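Local coordinates for protein ferulic acid esterase, AmCE1/Fae1A (Anaeromyces mucronatus, PDB 5CXX) that probably hydrolyses feruloyl ester bonds, releasing ferulic acid, as a member of the alpha/beta-hydrolase superfamily, at residues A[31-36]-A[127-133]; A[41-45]-A[69-73]. All blocks are in the same frame, centred on the assembly; numbering follows the deposited sequence.

Contact 1. Residues A[31-36]-A[127-133]; sequences YYSKVT and NELIEVI. With SO4 (sulfate ion), chain E.
The end of edge strand 26-33 lies across helix 125-140, the short axes of 31-33 and 127-133 passing 9.1 Å apart at 118°. Extended through Tyr31 and Tyr32, the chain turns to helical phi/psi at 34-36; CA atoms pair Ser33 with Val132 (6.0 Å) and Val35 with Glu128 (5.9 Å). Val132 wedges between the Tyr31 ring edge (CG1 to CE2, 3.5 Å) and Val35 (CG2 to CG2, 3.8 Å); Val35 sits over the helix, its CG2 3.7 Å from Asn127 O. Here the central sheet of an alpha/beta-hydrolase fold receives a flanking helix that widens into a pi-type turn at 129-133. Glu128 (t, p) reaches two hydroxyls: Tyr31 (p) OH donates to OE2 and Ser33 OG to OE1, both 2.6 Å. Arg40 of strand 38-45 is also hydrogen-bonded to Tyr31 OH. Compact Ser33 forms an ST turn and motif, OG accepting from Val35 N and Thr36 N (3.0 Å each). Extended Lys34 reaches across the helix's exposed side, water joining NZ (2.9 Å) to Glu131 O (2.7 Å). Outward-pointing Tyr32 gives its N to sulfate O2 (2.7 Å).

Contact 2. Residues A[41-45]-A[69-73]; sequences KMNVI and EDSML
Regular beta conformation carries strand 41-45 past the turn 69-73, whose last three residues form a 3-10 segment with Leu73 N bonded to Asp70 O (2.9 Å). The nearest CA atoms are those of Met42 and Glu69, 5.7 Å apart. Lys41 sets its CB 3.9 Å from Glu69 OE2, while its long chain leads away; Lys28 of strand 26-33 forms salt bridges with the carboxylates of both Glu69 and Asp70. Met42 turns its flexible side chain away, so its backbone meets the turn, CA to Glu69 CB at 4.2 Å. Asn43 (m), pointing toward the turn, is the polar centre: its amide ND2 donates to Asp70 OD1 (2.8 Å, nearly straight) and weakly to Glu69 O (2.9 Å), a short donor suited to a buried site. Ile45 adds an apolar touch, CD1 to Leu73 CD2 at 4.2 Å. The loop between strand 58-62 and helix 77-87 thus covers one face of the alpha/beta-hydrolase central sheet, Leu73 also meeting Leu98 of strand 95-99; on the other face Met42 and Val44 pack against helix 125-140.

Overall arrangement
Contacts 1 and 2 have centres 16 Å apart and share the antiparallel edge of the central mixed sheet, where strands 26-33 and 38-45 are neighbours in both sequence and space. Along the chain the order is 31-36, 41-45, 69-73, 127-133, so contact 2 falls within the span bridged by contact 1. Met42 joins them: its CG lies 3.8 Å from Tyr31 CE1, and its SD 3.9 Å from Ile133 CG2. Alternating side chains thus give the strand pair a helix on one face, in contact 1, and the turn 69-73 on the other, in contact 2, tying this sheet edge to both covering layers of the alpha/beta-hydrolase fold.

Contact 1. Residues A[31-36]-A[127-133]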
loop_
_atom_site.group_PDB
_atom_site.type_symbol
_atom_site.label_atom_id
_atom_site.label_comp_id
_atom_site.label_asym_id
_atom_site.label_seq_id
_atom_site.Cartn_x
_atom_site.Cartn_y
_atom_site.Cartn_z
ATOM N N TYR A 31 12.468 6.923 14.424
ATOM C CA TYR A 31 13.441 5.822 14.398
ATOM C C TYR A 31 14.572 6.195 13.431
ATOM O O TYR A 31 14.393 7.025 12.500
ATOM C CB TYR A 31 12.804 4.464 13.967
ATOM C CG TYR A 31 12.350 4.492 12.523
ATOM C CD1 TYR A 31 11.109 5.061 12.181
ATOM C CD2 TYR A 31 13.195 4.015 11.510
ATOM C CE1 TYR A 31 10.682 5.146 10.789
ATOM C CE2 TYR A 31 12.773 4.060 10.149
ATOM C CZ TYR A 31 11.554 4.668 9.818
ATOM O OH TYR A 31 11.228 4.692 8.467
ATOM N N TYR A 32 15.758 5.641 13.642
ATOM C CA TYR A 32 16.871 6.042 12.771
ATOM C C TYR A 32 16.981 5.107 11.564
ATOM O O TYR A 32 16.979 3.907 11.762
ATOM C CB TYR A 32 18.224 6.051 13.556
ATOM C CG TYR A 32 19.363 6.595 12.719
ATOM C CD1 TYR A 32 19.580 7.971 12.593
ATOM C CD2 TYR A 32 20.171 5.742 11.960
ATOM C CE1 TYR A 32 20.555 8.457 11.749
ATOM C CE2 TYR A 32 21.129 6.187 11.139
ATOM C CZ TYR A 32 21.351 7.605 11.014
ATOM O OH TYR A 32 22.345 8.077 10.198
ATOM N N SER A 33 17.168 5.688 10.386
ATOM C CA SER A 33 17.330 4.887 9.140
ATOM C C SER A 33 18.763 4.993 8.608
ATOM O O SER A 33 19.226 6.066 8.218
ATOM C CB SER A 33 16.377 5.426 8.069
ATOM O OG SER A 33 16.786 4.858 6.793
ATOM N N LYS A 34 19.435 3.836 8.558
ATOM C CA LYS A 34 20.719 3.791 7.869
ATOM C C LYS A 34 20.601 3.998 6.334
ATOM O O LYS A 34 21.637 4.188 5.689
ATOM C CB LYS A 34 21.461 2.473 8.149
ATOM C CG LYS A 34 20.704 1.267 7.649
ATOM C CD LYS A 34 21.443 -0.032 8.118
ATOM C CE LYS A 34 20.653 -1.255 7.620
ATOM N NZ LYS A 34 21.245 -2.485 8.265
ATOM N N VAL A 35 19.387 3.880 5.790
ATOM C CA VAL A 35 19.191 4.040 4.353
ATOM C C VAL A 35 19.189 5.531 3.987
ATOM O O VAL A 35 19.924 5.957 3.078
ATOM C CB VAL A 35 17.898 3.335 3.931
ATOM C CG1 VAL A 35 17.499 3.772 2.533
ATOM C CG2 VAL A 35 18.068 1.815 3.992
ATOM N N THR A 36 18.410 6.306 4.715
ATOM C CA THR A 36 18.419 7.791 4.495
ATOM C C THR A 36 19.499 8.506 5.299
ATOM O O THR A 36 19.816 9.677 5.060
ATOM C CB THR A 36 17.068 8.426 4.874
ATOM O OG1 THR A 36 16.818 8.184 6.271
ATOM C CG2 THR A 36 15.910 7.770 4.043
ATOM N N ASN A 127 14.442 -0.179 -0.084
ATOM C CA ASN A 127 15.519 -0.385 0.847
ATOM C C ASN A 127 15.124 0.027 2.291
ATOM O O ASN A 127 15.437 -0.687 3.253
ATOM C CB ASN A 127 16.782 0.396 0.391
ATOM C CG ASN A 127 17.274 -0.135 -0.942
ATOM O OD1 ASN A 127 17.431 -1.358 -1.051
ATOM N ND2 ASN A 127 17.404 0.712 -1.973
ATOM N N GLU A 128 14.398 1.147 2.403
ATOM C CA GLU A 128 13.891 1.602 3.730
ATOM C C GLU A 128 13.001 0.537 4.350
ATOM O O GLU A 128 13.181 0.188 5.518
ATOM C CB GLU A 128 13.091 2.918 3.564
ATOM C CG GLU A 128 12.495 3.450 4.895
ATOM C CD GLU A 128 13.605 3.873 5.870
ATOM O OE1 GLU A 128 14.780 4.029 5.449
ATOM O OE2 GLU A 128 13.301 4.027 7.075
ATOM N N LEU A 129 12.111 -0.030 3.534
ATOM C CA LEU A 129 11.159 -1.004 4.094
ATOM C C LEU A 129 11.921 -2.275 4.555
ATOM O O LEU A 129 11.728 -2.770 5.667
ATOM C CB LEU A 129 10.075 -1.309 3.039
ATOM C CG LEU A 129 9.087 -2.406 3.542
ATOM C CD1 LEU A 129 8.209 -1.885 4.677
ATOM C CD2 LEU A 129 8.200 -2.865 2.335
ATOM N N ILE A 130 12.756 -2.823 3.653
ATOM C CA ILE A 130 13.331 -4.167 3.901
ATOM C C ILE A 130 14.485 -4.114 4.888
ATOM O O ILE A 130 14.607 -4.999 5.755
ATOM C CB ILE A 130 13.750 -4.788 2.534
ATOM C CG1 ILE A 130 12.460 -5.062 1.750
ATOM C CG2 ILE A 130 14.605 -6.027 2.740
ATOM C CD1 ILE A 130 12.747 -5.457 0.253
ATOM N N GLU A 131 15.306 -3.045 4.796
ATOM C CA GLU A 131 16.507 -2.956 5.631
ATOM C C GLU A 131 16.261 -2.289 6.988
ATOM O O GLU A 131 17.053 -2.502 7.906
ATOM C CB GLU A 131 17.625 -2.151 4.927
ATOM C CG GLU A 131 18.038 -2.822 3.610
ATOM C CD GLU A 131 19.088 -1.996 2.893
ATOM O OE1 GLU A 131 19.793 -1.187 3.527
ATOM O OE2 GLU A 131 19.200 -2.127 1.681
ATOM N N VAL A 132 15.224 -1.449 7.080
ATOM C CA VAL A 132 15.059 -0.630 8.308
ATOM C C VAL A 132 13.704 -0.861 8.962
ATOM O O VAL A 132 13.676 -1.198 10.164
ATOM C CB VAL A 132 15.215 0.870 8.045
ATOM C CG1 VAL A 132 15.194 1.633 9.391
ATOM C CG2 VAL A 132 16.555 1.104 7.410
ATOM N N ILE A 133 12.614 -0.669 8.228
ATOM C CA ILE A 133 11.308 -0.707 8.885
ATOM C C ILE A 133 10.886 -2.120 9.305
ATOM O O ILE A 133 10.443 -2.337 10.459
ATOM C CB ILE A 133 10.250 -0.110 7.992
ATOM C CG1 ILE A 133 10.453 1.442 7.924
ATOM C CG2 ILE A 133 8.813 -0.314 8.572
ATOM C CD1 ILE A 133 9.497 2.093 6.894
HETATM S S SO4 E . 16.211 3.320 16.848
HETATM O O1 SO4 E . 16.153 2.097 15.991
HETATM O O2 SO4 E . 16.192 4.508 16.045
HETATM O O3 SO4 E . 17.483 3.244 17.557
HETATM O O4 SO4 E . 15.115 3.437 17.842
HETATM O O HOH W 1 19.030 -4.303 8.098
#

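Contact 2. Residues A[41-45]-A[69-73]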
loop_
_atom_site.group_PDB
_atom_site.type_symbol
_atom_site.label_atom_id
_atom_site.label_comp_id
_atom_site.label_asym_id
_atom_site.label_seq_id
_atom_site.Cartn_x
_atom_site.Cartn_y
_atom_site.Cartn_z
ATOM N N LYS A 41 10.049 9.177 10.533
ATOM C CA LYS A 41 8.817 8.923 11.298
ATOM C C LYS A 41 7.921 7.939 10.573
ATOM O O LYS A 41 7.910 7.892 9.334
ATOM C CB LYS A 41 8.036 10.215 11.498
ATOM C CG LYS A 41 8.839 11.234 12.500
ATOM C CD LYS A 41 8.068 12.504 12.818
ATOM C CE LYS A 41 8.704 13.277 13.985
ATOM N NZ LYS A 41 10.170 13.129 13.963
ATOM N N MET A 42 7.170 7.161 11.362
ATOM C CA MET A 42 6.098 6.317 10.790
ATOM C C MET A 42 4.987 6.255 11.850
ATOM O O MET A 42 5.266 6.387 13.046
ATOM C CB MET A 42 6.551 4.861 10.448
ATOM C CG MET A 42 7.163 4.136 11.660
ATOM S SD MET A 42 7.834 2.599 10.944
ATOM C CE MET A 42 8.658 1.882 12.404
ATOM N N ASN A 43 3.731 6.032 11.415
ATOM C CA ASN A 43 2.692 5.706 12.387
ATOM C C ASN A 43 2.577 4.216 12.528
ATOM O O ASN A 43 2.531 3.465 11.536
ATOM C CB ASN A 43 1.353 6.256 11.953
ATOM C CG ASN A 43 1.304 7.768 12.108
ATOM O OD1 ASN A 43 1.504 8.286 13.205
ATOM N ND2 ASN A 43 1.079 8.485 11.004
ATOM N N VAL A 44 2.493 3.794 13.777
ATOM C CA VAL A 44 2.147 2.417 14.086
ATOM C C VAL A 44 0.763 2.394 14.734
ATOM O O VAL A 44 0.537 3.058 15.747
ATOM C CB VAL A 44 3.201 1.773 15.006
ATOM C CG1 VAL A 44 2.793 0.327 15.391
ATOM C CG2 VAL A 44 4.556 1.744 14.277
ATOM N N ILE A 45 -0.114 1.574 14.170
ATOM C CA ILE A 45 -1.500 1.456 14.647
ATOM C C ILE A 45 -1.687 0.017 15.154
ATOM O O ILE A 45 -1.837 -0.921 14.349
ATOM C CB ILE A 45 -2.455 1.803 13.515
ATOM C CG1 ILE A 45 -2.208 3.237 12.984
ATOM C CG2 ILE A 45 -3.928 1.571 13.993
ATOM C CD1 ILE A 45 -2.703 3.366 11.472
ATOM N N GLU A 69 3.542 10.643 6.456
ATOM C CA GLU A 69 3.052 9.466 7.198
ATOM C C GLU A 69 1.665 9.672 7.797
ATOM O O GLU A 69 0.984 8.687 8.066
ATOM C CB GLU A 69 4.074 9.046 8.269
ATOM C CG GLU A 69 4.192 10.024 9.491
ATOM C CD GLU A 69 5.024 11.294 9.186
ATOM O OE1 GLU A 69 5.676 11.404 8.107
ATOM O OE2 GLU A 69 5.029 12.195 10.076
ATOM N N ASP A 70 1.188 10.928 7.956
ATOM C CA ASP A 70 -0.176 11.092 8.458
ATOM C C ASP A 70 -1.244 11.129 7.369
ATOM O O ASP A 70 -2.458 11.201 7.678
ATOM C CB ASP A 70 -0.312 12.384 9.323
ATOM C CG ASP A 70 0.523 12.357 10.551
ATOM O OD1 ASP A 70 0.961 11.294 11.008
ATOM O OD2 ASP A 70 0.713 13.465 11.159
ATOM N N SER A 71 -0.817 11.155 6.085
ATOM C CA SER A 71 -1.762 11.465 5.050
ATOM C C SER A 71 -2.873 10.412 4.892
ATOM O O SER A 71 -4.014 10.798 4.622
ATOM C CB SER A 71 -0.994 11.609 3.698
ATOM O OG SER A 71 -0.118 12.724 3.833
ATOM N N MET A 72 -2.568 9.138 5.139
ATOM C CA MET A 72 -3.644 8.144 4.987
ATOM C C MET A 72 -4.611 8.154 6.185
ATOM O O MET A 72 -5.600 7.434 6.153
ATOM C CB MET A 72 -3.038 6.736 4.756
ATOM C CG MET A 72 -2.202 6.669 3.435
ATOM S SD MET A 72 -2.940 7.415 1.973
ATOM C CE MET A 72 -4.275 6.316 1.675
ATOM N N LEU A 73 -4.364 9.048 7.163
ATOM C CA LEU A 73 -5.316 9.178 8.290
ATOM C C LEU A 73 -6.285 10.315 8.065
ATOM O O LEU A 73 -7.160 10.576 8.923
ATOM C CB LEU A 73 -4.586 9.385 9.626
ATOM C CG LEU A 73 -3.707 8.197 10.052
ATOM C CD1 LEU A 73 -2.783 8.655 11.189
ATOM C CD2 LEU A 73 -4.602 6.948 10.455
#